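Putative fructose-aminoacid-6-phosphate deglycase (Bacillus subtilis, PDB 3EUA) converts a range of fructosamine 6-phosphates into glucose 6-phosphate and a free amino acid, and assembles as a homooctamer. Local coordinates at residues E231-H234 with G235-I239; N300-L303 with R304-A307. All coordinates share one frame; numbering follows the deposited sequence.

Interaction 1: E231-H234 with G235-I239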
ATOM      1  N   GLU A 231       2.786  -8.151   7.510  1.00 21.03           N
ATOM      2  CA  GLU A 231       3.787  -7.151   7.915  1.00 21.00           C
ATOM      3  C   GLU A 231       3.944  -6.976   9.444  1.00 20.51           C
ATOM      4  O   GLU A 231       5.039  -6.653   9.925  1.00 20.15           O
ATOM      5  CB  GLU A 231       3.419  -5.805   7.270  1.00 21.31           C
ATOM      6  CG  GLU A 231       3.612  -5.710   5.718  1.00 23.41           C
ATOM      7  CD  GLU A 231       5.077  -5.752   5.311  1.00 25.81           C
ATOM      8  OE1 GLU A 231       5.653  -4.651   5.156  1.00 25.77           O
ATOM      9  OE2 GLU A 231       5.679  -6.856   5.250  1.00 23.62           O
ATOM     10  N   TYR A 232       2.827  -7.145  10.160  1.00 19.84           N
ATOM     11  CA  TYR A 232       2.721  -7.072  11.624  1.00 19.13           C
ATOM     12  C   TYR A 232       3.877  -7.718  12.356  1.00 18.40           C
ATOM     13  O   TYR A 232       4.462  -7.119  13.249  1.00 18.89           O
ATOM     14  CB  TYR A 232       1.441  -7.811  12.032  1.00 18.15           C
ATOM     15  CG  TYR A 232       1.028  -7.785  13.510  1.00 18.26           C
ATOM     16  CD1 TYR A 232       0.764  -6.572  14.158  1.00 19.18           C
ATOM     17  CD2 TYR A 232       0.786  -8.960  14.216  1.00 17.48           C
ATOM     18  CE1 TYR A 232       0.324  -6.515  15.462  1.00 17.41           C
ATOM     19  CE2 TYR A 232       0.315  -8.909  15.535  1.00 19.09           C
ATOM     20  CZ  TYR A 232       0.090  -7.678  16.144  1.00 17.61           C
ATOM     21  OH  TYR A 232      -0.365  -7.603  17.454  1.00 20.06           O
ATOM     22  N   PHE A 233       4.243  -8.925  11.935  1.00 18.34           N
ATOM     23  CA  PHE A 233       5.290  -9.701  12.599  1.00 18.57           C
ATOM     24  C   PHE A 233       6.718  -9.305  12.215  1.00 19.22           C
ATOM     25  O   PHE A 233       7.695  -9.947  12.656  1.00 19.05           O
ATOM     26  CB  PHE A 233       5.055 -11.211  12.377  1.00 18.18           C
ATOM     27  CG  PHE A 233       3.851 -11.735  13.075  1.00 17.69           C
ATOM     28  CD1 PHE A 233       3.846 -11.840  14.450  1.00 17.42           C
ATOM     29  CD2 PHE A 233       2.714 -12.119  12.372  1.00 17.30           C
ATOM     30  CE1 PHE A 233       2.741 -12.296  15.116  1.00 18.38           C
ATOM     31  CE2 PHE A 233       1.601 -12.575  13.022  1.00 18.63           C
ATOM     32  CZ  PHE A 233       1.615 -12.687  14.413  1.00 19.05           C
ATOM     33  N   HIS A 234       6.839  -8.190  11.483  1.00 19.92           N
ATOM     34  CA  HIS A 234       8.134  -7.695  11.041  1.00 20.41           C
ATOM     35  C   HIS A 234       8.366  -6.269  11.471  1.00 20.78           C
ATOM     36  O   HIS A 234       9.123  -5.524  10.835  1.00 21.19           O
ATOM     37  CB  HIS A 234       8.251  -7.944   9.549  1.00 20.28           C
ATOM     38  CG  HIS A 234       8.108  -9.390   9.244  1.00 21.16           C
ATOM     39  ND1 HIS A 234       9.116 -10.302   9.502  1.00 22.41           N
ATOM     40  CD2 HIS A 234       7.041 -10.108   8.839  1.00 20.85           C
ATOM     41  CE1 HIS A 234       8.680 -11.517   9.213  1.00 22.50           C
ATOM     42  NE2 HIS A 234       7.426 -11.425   8.809  1.00 21.86           N
ATOM     43  N   GLY A 235       7.736  -5.920  12.596  1.00 20.25           N
ATOM     44  CA  GLY A 235       7.954  -4.651  13.215  1.00 20.55           C
ATOM     45  C   GLY A 235       6.826  -4.116  14.060  1.00 19.81           C
ATOM     46  O   GLY A 235       7.015  -3.879  15.248  1.00 20.37           O
ATOM     47  N   PRO A 236       5.676  -3.843  13.433  1.00 19.56           N
ATOM     48  CA  PRO A 236       4.516  -3.236  14.140  1.00 18.90           C
ATOM     49  C   PRO A 236       4.052  -3.930  15.422  1.00 18.55           C
ATOM     50  O   PRO A 236       3.613  -3.243  16.356  1.00 18.12           O
ATOM     51  CB  PRO A 236       3.411  -3.247  13.086  1.00 18.19           C
ATOM     52  CG  PRO A 236       4.144  -3.141  11.795  1.00 20.18           C
ATOM     53  CD  PRO A 236       5.420  -3.966  11.985  1.00 19.31           C
ATOM     54  N   PHE A 237       4.150  -5.259  15.464  1.00 18.18           N
ATOM     55  CA  PHE A 237       3.714  -6.025  16.647  1.00 17.80           C
ATOM     56  C   PHE A 237       4.426  -5.630  17.945  1.00 17.85           C
ATOM     57  O   PHE A 237       3.900  -5.855  19.028  1.00 17.96           O
ATOM     58  CB  PHE A 237       3.747  -7.549  16.380  1.00 17.84           C
ATOM     59  CG  PHE A 237       5.108  -8.203  16.415  1.00 18.16           C
ATOM     60  CD1 PHE A 237       6.231  -7.618  15.862  1.00 18.72           C
ATOM     61  CD2 PHE A 237       5.217  -9.496  16.894  1.00 16.57           C
ATOM     62  CE1 PHE A 237       7.436  -8.266  15.862  1.00 17.89           C
ATOM     63  CE2 PHE A 237       6.398 -10.165  16.886  1.00 17.65           C
ATOM     64  CZ  PHE A 237       7.535  -9.560  16.366  1.00 19.00           C
ATOM     65  N   GLU A 238       5.614  -5.026  17.852  1.00 18.79           N
ATOM     66  CA  GLU A 238       6.307  -4.535  19.055  1.00 18.81           C
ATOM     67  C   GLU A 238       5.501  -3.468  19.807  1.00 19.08           C
ATOM     68  O   GLU A 238       5.709  -3.256  21.013  1.00 19.03           O
ATOM     69  CB  GLU A 238       7.675  -3.970  18.692  1.00 18.74           C
ATOM     70  CG  GLU A 238       8.689  -5.023  18.381  1.00 18.71           C
ATOM     71  CD  GLU A 238       9.236  -5.773  19.608  1.00 20.26           C
ATOM     72  OE1 GLU A 238       9.413  -5.182  20.683  1.00 21.59           O
ATOM     73  OE2 GLU A 238       9.571  -6.947  19.477  1.00 19.60           O
ATOM     74  N   ILE A 239       4.585  -2.809  19.111  1.00 19.19           N
ATOM     75  CA  ILE A 239       3.769  -1.759  19.711  1.00 19.88           C
ATOM     76  C   ILE A 239       2.657  -2.283  20.630  1.00 20.09           C
ATOM     77  O   ILE A 239       2.209  -1.570  21.524  1.00 20.37           O
ATOM     78  CB  ILE A 239       3.072  -0.869  18.610  1.00 18.95           C
ATOM     79  CG1 ILE A 239       2.791   0.534  19.131  1.00 20.59           C
ATOM     80  CG2 ILE A 239       1.792  -1.484  18.148  1.00 19.35           C
ATOM     81  CD1 ILE A 239       4.042   1.332  19.512  1.00 19.36           C
TER

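Interaction 2: N300-L303 with R304-A307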
ATOM      1  N   ASN A 300     -17.028  -4.587   6.066  1.00 17.46           N
ATOM      2  CA  ASN A 300     -17.166  -3.158   5.935  1.00 18.41           C
ATOM      3  C   ASN A 300     -18.510  -2.625   6.432  1.00 18.16           C
ATOM      4  O   ASN A 300     -18.565  -1.551   7.064  1.00 18.39           O
ATOM      5  CB  ASN A 300     -17.016  -2.742   4.483  1.00 17.89           C
ATOM      6  CG  ASN A 300     -17.016  -1.265   4.325  1.00 21.11           C
ATOM      7  OD1 ASN A 300     -16.154  -0.602   4.873  1.00 22.49           O
ATOM      8  ND2 ASN A 300     -17.954  -0.727   3.525  1.00 20.79           N
ATOM      9  N   ARG A 301     -19.586  -3.341   6.107  1.00 18.48           N
ATOM     10  CA  ARG A 301     -20.928  -2.924   6.529  1.00 18.44           C
ATOM     11  C   ARG A 301     -21.069  -2.995   8.042  1.00 18.08           C
ATOM     12  O   ARG A 301     -21.628  -2.113   8.672  1.00 18.22           O
ATOM     13  CB  ARG A 301     -21.990  -3.797   5.874  1.00 18.87           C
ATOM     14  CG  ARG A 301     -23.450  -3.432   6.239  1.00 18.76           C
ATOM     15  CD  ARG A 301     -23.813  -1.985   5.784  1.00 20.95           C
ATOM     16  NE  ARG A 301     -25.068  -1.494   6.345  1.00 20.33           N
ATOM     17  CZ  ARG A 301     -25.189  -0.868   7.515  1.00 21.69           C
ATOM     18  NH1 ARG A 301     -24.156  -0.646   8.304  1.00 22.64           N
ATOM     19  NH2 ARG A 301     -26.375  -0.454   7.909  1.00 24.21           N
ATOM     20  N   VAL A 302     -20.561  -4.068   8.646  1.00 18.95           N
ATOM     21  CA  VAL A 302     -20.626  -4.211  10.112  1.00 18.60           C
ATOM     22  C   VAL A 302     -19.856  -3.088  10.797  1.00 19.14           C
ATOM     23  O   VAL A 302     -20.342  -2.483  11.765  1.00 19.34           O
ATOM     24  CB  VAL A 302     -20.080  -5.562  10.548  1.00 18.77           C
ATOM     25  CG1 VAL A 302     -19.890  -5.619  12.061  1.00 18.97           C
ATOM     26  CG2 VAL A 302     -21.019  -6.686  10.031  1.00 18.53           C
ATOM     27  N   LEU A 303     -18.669  -2.781  10.271  1.00 19.67           N
ATOM     28  CA  LEU A 303     -17.824  -1.710  10.802  1.00 19.63           C
ATOM     29  C   LEU A 303     -18.532  -0.361  10.770  1.00 20.59           C
ATOM     30  O   LEU A 303     -18.339   0.455  11.663  1.00 20.47           O
ATOM     31  CB  LEU A 303     -16.499  -1.636  10.055  1.00 19.53           C
ATOM     32  CG  LEU A 303     -15.434  -2.659  10.445  1.00 18.99           C
ATOM     33  CD1 LEU A 303     -14.294  -2.561   9.479  1.00 17.81           C
ATOM     34  CD2 LEU A 303     -14.979  -2.447  11.910  1.00 18.58           C
ATOM     35  N   ARG A 304     -19.383  -0.142   9.776  1.00 21.98           N
ATOM     36  CA  ARG A 304     -20.132   1.100   9.734  1.00 23.21           C
ATOM     37  C   ARG A 304     -21.050   1.206  10.948  1.00 22.04           C
ATOM     38  O   ARG A 304     -21.246   2.296  11.436  1.00 22.56           O
ATOM     39  CB  ARG A 304     -20.976   1.230   8.478  1.00 24.56           C
ATOM     40  CG  ARG A 304     -21.590   2.636   8.291  1.00 30.02           C
ATOM     41  CD  ARG A 304     -20.571   3.530   7.696  1.00 37.27           C
ATOM     42  NE  ARG A 304     -20.971   4.926   7.585  1.00 40.59           N
ATOM     43  CZ  ARG A 304     -20.283   5.842   6.891  1.00 42.39           C
ATOM     44  NH1 ARG A 304     -20.718   7.098   6.838  1.00 42.30           N
ATOM     45  NH2 ARG A 304     -19.179   5.509   6.213  1.00 42.19           N
ATOM     46  N   SER A 305     -21.626   0.104  11.430  1.00 21.75           N
ATOM     47  CA  SER A 305     -22.497   0.159  12.597  1.00 21.53           C
ATOM     48  C   SER A 305     -21.674   0.481  13.849  1.00 21.26           C
ATOM     49  O   SER A 305     -22.150   1.163  14.757  1.00 20.44           O
ATOM     50  CB  SER A 305     -23.299  -1.139  12.732  1.00 22.21           C
ATOM     51  OG  SER A 305     -22.467  -2.238  13.030  1.00 21.42           O
ATOM     52  N   TYR A 306     -20.421   0.008  13.877  1.00 20.85           N
ATOM     53  CA  TYR A 306     -19.512   0.286  14.981  1.00 20.37           C
ATOM     54  C   TYR A 306     -19.204   1.780  14.980  1.00 20.10           C
ATOM     55  O   TYR A 306     -19.197   2.404  16.038  1.00 20.82           O
ATOM     56  CB  TYR A 306     -18.219  -0.533  14.880  1.00 20.32           C
ATOM     57  CG  TYR A 306     -18.273  -1.988  15.347  1.00 21.44           C
ATOM     58  CD1 TYR A 306     -19.222  -2.879  14.859  1.00 22.56           C
ATOM     59  CD2 TYR A 306     -17.314  -2.484  16.239  1.00 22.73           C
ATOM     60  CE1 TYR A 306     -19.248  -4.205  15.271  1.00 21.71           C
ATOM     61  CE2 TYR A 306     -17.327  -3.807  16.652  1.00 22.78           C
ATOM     62  CZ  TYR A 306     -18.290  -4.668  16.167  1.00 22.23           C
ATOM     63  OH  TYR A 306     -18.290  -5.989  16.590  1.00 21.32           O
ATOM     64  N   ALA A 307     -18.971   2.337  13.793  1.00 19.54           N
ATOM     65  CA  ALA A 307     -18.688   3.771  13.615  1.00 19.85           C
ATOM     66  C   ALA A 307     -19.837   4.643  14.109  1.00 19.92           C
ATOM     67  O   ALA A 307     -19.610   5.632  14.800  1.00 19.56           O
ATOM     68  CB  ALA A 307     -18.373   4.070  12.137  1.00 19.36           C
TER

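Interaction 1: E231-H234 with G235-I239
F237 packs against both Y232 and F233, four or five residues back around a tight turn. Its CB sits over the face of the Y232 ring, 3.5 Å from the centroid, as a CH-pi contact. The F237 ring takes F233 CA over the centre of one face, 4.0 Å from the centroid. The F233 ring turns an edge to the F237 face, an offset edge-to-face pair with planes at 71°; F233 CD1 lies 3.7 Å from F237 CD2. F237 CG stands between its own backbone N and carbonyl carbon (chi1 77°), which swings the ring back over F233. The backbone holds this: F237 N donates to Y232 O at 2.9 Å (N-H...O 153°). An alanine here would probably open a gap over F233 CA and leave the F233 ring without its edge-to-face partner. G235 makes the turn at backbone angles where a side chain would jam against H234 O. Y232 OH bonds to S266, and R261 makes a cation-pi contact with F233. The E231 carboxylate bonds to S60 and Y209 of the second subunit, and H234 NE2 to E89 of the second subunit. Apolar packing thus fixes the turn, while E231 and H234 reach the second subunit.

Interaction 2: N300-L303 with R304-A307
V302 O is gripped from the next turn of the helix by three donors on S305 and Y306. S305 OG donates to V302 O at 2.5 Å, a very short bond. Y306 N gives V302 O the regular helical bond at 3.3 Å. S305 N adds a weak one. The serine hydroxyl reaches V302 O because OG lies between its backbone N and carbonyl carbon (chi1 67°), folded back along the helix. V302 and Y306 lie side by side and point the same way, with V302 CG1 3.6 Å from Y306 CE1 of the ring. On the more exposed side, R301 bends at chi2 and brings NH1 to 3.7 Å from R304 CB. The two arginine chains cross at about a right angle, and their guanidinium planes are nearly perpendicular. R301 NH1 and R304 NE stay 6.5 Å apart, so any repulsion between the two charges is probably modest. A307 N completes the turn by bonding to L303 O at 2.9 Å. This part of helix 288-313 packs against one strand and two helices. V302, L303 and Y306 rest on L276 of strand 273-277. R301, V302 and Y306 meet helix 158-190, while L303, Y306 and A307 pack on helix 205-220.

In the fold
Both contacts lie within the second SIS range and follow one another in series, neither nesting nor crossing. Each is local, so neither closes a long loop. Going along the chain, interaction 1 comes first, in the loop that leaves strand 226-228 and leads to strand 246-250. It shapes a turn at the contact with the second subunit. The chain then runs through helix 256-269 and strand 273-277 before entering helix 288-313, which carries interaction 2. Strands 226-228 and 273-277 are, within this chain, the outermost strands of the four-stranded parallel sheet. Interaction 1 therefore packs at one border strand and interaction 2 at the other. Their centres are 26 Å apart, and they do not touch.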